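Local coordinates for p-47 protein (Clostridium botulinum E1 str. 'BoNT E Beluga', PDB 5WIX) that is of unknown function but adopts a TULIP-domain fold resembling bactericidal/permeability-increasing protein, a likeness consistent with a role in lipid binding, at residues I341-K345 / N346-S350; I406-N410 / N411-S415. All coordinates share one frame; numbering follows the deposited sequence.

Contact 1 (I341-K345 / N346-S350); sequences IYDNK and NKKVS
D343 OD2 is held by two donors of N346. N346 ND2 donates to D343 OD2 at 2.6 Å, using the syn lone pair, with the oxygen lying somewhat out of the amide plane, and the backbone N of N346 adds a weak bond. D343 OD1 accepts from K345 N at 3.2 Å, well above the carboxylate plane, which closes an Asx turn. With CG of D343 anti to the backbone N (chi1 166°), the carboxylate is directed toward the turn, and its plane stands 63° from that of the N346 amide. One acidic group thus ties together the bend between strands 328-343 and 348-363. Where the strands of this beta hairpin enter the turn, K347 and K348 both face D343 in a G1 bulge: D343 N donates to K348 O at 3.1 Å, whereas D343 O receives two weak bonds, from K347 N and K348 N.

The K347 chain, folded at chi2 (-64°) and extended beyond it, brings K347 NZ to N344 O at 2.9 Å, nearly in line with the carbonyl. On its way CD of K347 passes 3.3 Å from the hydroxyl OH of Y342, and the K347 backbone lies obliquely beside the ring. V349 CG2 meets the ring edge 4.2 Å from CD1 of Y342, within a non-hydrogen-bonded pair. On the opposite face, in the hydrogen-bonded I341-S350 pair, CG2 of I341 rests 3.7 Å from CB of S350. Strand 414-422 packs against the Y342-V349 face, with I420 touching both residues, and V417 O takes a second bond from K347 NZ. V349 also shares backbone hydrogen bonding with L395.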
# COMPACT_ATOMS: atom_id res chain seq x y z
N ILE A 341 1.94 7.68 -16.43
CA ILE A 341 1.60 6.89 -17.61
C ILE A 341 1.80 5.43 -17.27
O ILE A 341 2.88 5.02 -16.84
CB ILE A 341 2.48 7.25 -18.84
CG1 ILE A 341 1.93 8.49 -19.54
CG2 ILE A 341 2.56 6.07 -19.83
CD1 ILE A 341 0.56 8.27 -20.06
N TYR A 342 0.77 4.62 -17.45
CA TYR A 342 0.96 3.23 -17.13
C TYR A 342 0.75 2.33 -18.33
O TYR A 342 -0.20 2.49 -19.10
CB TYR A 342 0.05 2.82 -15.99
CG TYR A 342 0.17 1.35 -15.67
CD1 TYR A 342 1.33 0.83 -15.09
CD2 TYR A 342 -0.87 0.48 -15.94
CE1 TYR A 342 1.44 -0.51 -14.79
CE2 TYR A 342 -0.77 -0.86 -15.65
CZ TYR A 342 0.38 -1.35 -15.07
OH TYR A 342 0.46 -2.69 -14.79
N ASP A 343 1.68 1.41 -18.50
CA ASP A 343 1.63 0.49 -19.62
C ASP A 343 1.23 -0.85 -19.04
O ASP A 343 2.02 -1.49 -18.36
CB ASP A 343 2.97 0.44 -20.33
CG ASP A 343 3.09 -0.74 -21.28
OD1 ASP A 343 2.07 -1.17 -21.84
OD2 ASP A 343 4.22 -1.23 -21.46
N ASN A 344 -0.01 -1.28 -19.29
CA ASN A 344 -0.48 -2.48 -18.64
C ASN A 344 0.18 -3.73 -19.22
O ASN A 344 0.25 -4.76 -18.55
CB ASN A 344 -2.00 -2.60 -18.73
CG ASN A 344 -2.59 -3.51 -17.65
OD1 ASN A 344 -2.15 -3.49 -16.49
ND2 ASN A 344 -3.58 -4.33 -18.03
N LYS A 345 0.68 -3.65 -20.45
CA LYS A 345 1.30 -4.82 -21.08
C LYS A 345 2.67 -5.20 -20.48
O LYS A 345 2.96 -6.38 -20.29
CB LYS A 345 1.45 -4.59 -22.59
CG LYS A 345 2.02 -5.78 -23.35
CD LYS A 345 1.75 -5.66 -24.85
CE LYS A 345 2.32 -6.86 -25.62
NZ LYS A 345 3.82 -6.89 -25.61
N ASN A 346 3.51 -4.22 -20.19
CA ASN A 346 4.83 -4.54 -19.65
C ASN A 346 4.98 -4.02 -18.21
O ASN A 346 6.05 -4.08 -17.60
CB ASN A 346 5.94 -3.98 -20.56
CG ASN A 346 5.70 -4.25 -22.06
OD1 ASN A 346 5.92 -5.37 -22.55
ND2 ASN A 346 5.29 -3.22 -22.79
N LYS A 347 3.88 -3.55 -17.64
CA LYS A 347 3.87 -3.07 -16.25
C LYS A 347 4.96 -2.02 -16.00
O LYS A 347 5.74 -2.14 -15.04
CB LYS A 347 4.02 -4.25 -15.27
CG LYS A 347 3.39 -5.58 -15.73
CD LYS A 347 1.88 -5.50 -15.89
CE LYS A 347 1.29 -6.83 -16.32
NZ LYS A 347 -0.19 -6.75 -16.49
N LYS A 348 5.00 -1.00 -16.85
CA LYS A 348 5.96 0.10 -16.74
C LYS A 348 5.30 1.42 -16.31
O LYS A 348 4.30 1.84 -16.90
CB LYS A 348 6.68 0.32 -18.09
CG LYS A 348 7.58 -0.85 -18.55
CD LYS A 348 8.64 -1.18 -17.49
CE LYS A 348 9.52 -2.36 -17.91
NZ LYS A 348 10.65 -2.57 -16.95
N VAL A 349 5.85 2.07 -15.29
CA VAL A 349 5.41 3.42 -14.92
C VAL A 349 6.31 4.49 -15.56
O VAL A 349 7.54 4.39 -15.56
CB VAL A 349 5.37 3.60 -13.39
CG1 VAL A 349 5.34 5.07 -13.01
CG2 VAL A 349 4.16 2.86 -12.80
N SER A 350 5.68 5.53 -16.09
CA SER A 350 6.31 6.42 -17.05
C SER A 350 5.81 7.82 -16.78
O SER A 350 4.69 8.01 -16.33
CB SER A 350 5.95 5.96 -18.47
OG SER A 350 6.30 6.91 -19.46

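Contact 2 (I406-N410 / N411-S415)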
# COMPACT_ATOMS: atom_id res chain seq x y z
N ILE A 406 6.01 -6.87 1.55
CA ILE A 406 5.63 -6.88 2.96
C ILE A 406 4.49 -7.87 3.28
O ILE A 406 4.70 -8.85 4.00
CB ILE A 406 5.25 -5.47 3.41
CG1 ILE A 406 6.40 -4.54 3.09
CG2 ILE A 406 4.98 -5.46 4.88
CD1 ILE A 406 7.69 -4.97 3.73
N VAL A 407 3.30 -7.64 2.73
CA VAL A 407 2.19 -8.53 3.03
C VAL A 407 1.89 -9.49 1.89
O VAL A 407 1.56 -9.07 0.78
CB VAL A 407 0.90 -7.77 3.35
CG1 VAL A 407 -0.22 -8.74 3.57
CG2 VAL A 407 1.07 -6.91 4.59
N ASN A 408 2.00 -10.78 2.20
CA ASN A 408 1.52 -11.84 1.32
C ASN A 408 0.30 -12.45 1.94
O ASN A 408 0.38 -13.11 2.98
CB ASN A 408 2.58 -12.92 1.10
CG ASN A 408 3.90 -12.35 0.64
OD1 ASN A 408 4.07 -12.03 -0.53
ND2 ASN A 408 4.84 -12.23 1.57
N TRP A 409 -0.85 -12.23 1.33
CA TRP A 409 -2.09 -12.78 1.87
C TRP A 409 -2.16 -14.28 1.69
O TRP A 409 -1.96 -14.80 0.59
CB TRP A 409 -3.30 -12.12 1.22
CG TRP A 409 -3.38 -10.67 1.46
CD1 TRP A 409 -3.01 -9.67 0.61
CD2 TRP A 409 -3.85 -10.03 2.65
NE1 TRP A 409 -3.23 -8.45 1.19
CE2 TRP A 409 -3.75 -8.64 2.44
CE3 TRP A 409 -4.38 -10.50 3.86
CZ2 TRP A 409 -4.13 -7.71 3.40
CZ3 TRP A 409 -4.75 -9.57 4.82
CH2 TRP A 409 -4.63 -8.20 4.58
N ASN A 410 -2.45 -14.97 2.79
CA ASN A 410 -2.55 -16.43 2.82
C ASN A 410 -1.21 -17.09 2.52
O ASN A 410 -1.18 -18.18 1.93
CB ASN A 410 -3.60 -16.94 1.83
CG ASN A 410 -4.95 -16.32 2.05
OD1 ASN A 410 -5.68 -16.70 2.98
ND2 ASN A 410 -5.32 -15.36 1.21
N ASN A 411 -0.13 -16.43 2.92
CA ASN A 411 1.21 -16.96 2.71
C ASN A 411 1.48 -17.26 1.24
O ASN A 411 2.06 -18.29 0.90
CB ASN A 411 1.42 -18.23 3.54
CG ASN A 411 2.47 -18.07 4.61
OD1 ASN A 411 3.03 -16.99 4.77
ND2 ASN A 411 2.74 -19.14 5.35
N LEU A 412 1.04 -16.36 0.37
CA LEU A 412 1.20 -16.57 -1.06
C LEU A 412 1.64 -15.32 -1.80
O LEU A 412 1.27 -14.19 -1.44
CB LEU A 412 -0.10 -17.11 -1.66
CG LEU A 412 -0.59 -18.47 -1.15
CD1 LEU A 412 -2.04 -18.66 -1.53
CD2 LEU A 412 0.26 -19.62 -1.68
N LYS A 413 2.43 -15.52 -2.85
CA LYS A 413 2.82 -14.43 -3.73
C LYS A 413 1.74 -14.18 -4.78
O LYS A 413 0.92 -15.06 -5.08
CB LYS A 413 4.16 -14.72 -4.44
CG LYS A 413 5.30 -15.26 -3.57
CD LYS A 413 5.89 -14.21 -2.63
CE LYS A 413 7.04 -14.80 -1.80
NZ LYS A 413 7.36 -14.01 -0.57
N ILE A 414 1.76 -12.97 -5.33
CA ILE A 414 0.90 -12.56 -6.43
C ILE A 414 1.54 -12.79 -7.79
O ILE A 414 2.65 -12.34 -8.04
CB ILE A 414 0.55 -11.08 -6.31
CG1 ILE A 414 -0.29 -10.84 -5.06
CG2 ILE A 414 -0.15 -10.58 -7.56
CD1 ILE A 414 -0.64 -9.38 -4.87
N SER A 415 0.82 -13.47 -8.68
CA SER A 415 1.35 -13.81 -10.00
C SER A 415 1.37 -12.63 -10.97
O SER A 415 2.39 -12.38 -11.61
CB SER A 415 0.55 -14.95 -10.61
OG SER A 415 0.80 -16.16 -9.92
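N408 and L412 meet around a type II beta turn from N408 to N411, which ends the short strand 407-409 and sends the chain on toward strand 414-422. N410 occupies the third turn position with positive phi (64°). The turn is only loosely fastened by its own backbone: N411 N bonds weakly to N408 O at 3.4 Å, and one residue further L412 N makes a similarly weak bond to W409 O. CB of N408 lies against L412 O, 3.1 Å away, while the K413 chain runs obliquely past the N408 side chain.

N410 turns its amide away from the bend, where OD1 hydrogen-bonds to Y171 OH and the side chain packs on V33, V34 and H37 of helix 31-42. H37 also touches L412, so the same helix borders both residues. Backbone bonds of N408 with S175 and N410 with F173 anchor the incoming strand beside strand 174-177. CG of L412, anti to its own carbonyl carbon (chi1 -63°), lies 3.1 Å from N410 O, and CD1 of L412 reaches to 4.1 Å from CB of N410.

Overall arrangement
Contact 1 precedes contact 2 along the chain, with helices 370-390 and 399-403 between them; their centres are 22 Å apart and their nearest atoms about 7 Å, without touching. They belong to different sheets. The hairpin of contact 1 joins neighbouring antiparallel strands 328-343 and 348-363, whereas contact 2 leaves strand 407-409, which pairs with 174-177 in a second sheet, and leads to strand 414-422, outermost within the chain in a third. That last strand links the two sites: it starts within 411-415, and further along packs against the hairpin of 341-350. Strand 414-422 thus brings turn and hairpin into one region of this elongated TULIP-like molecule.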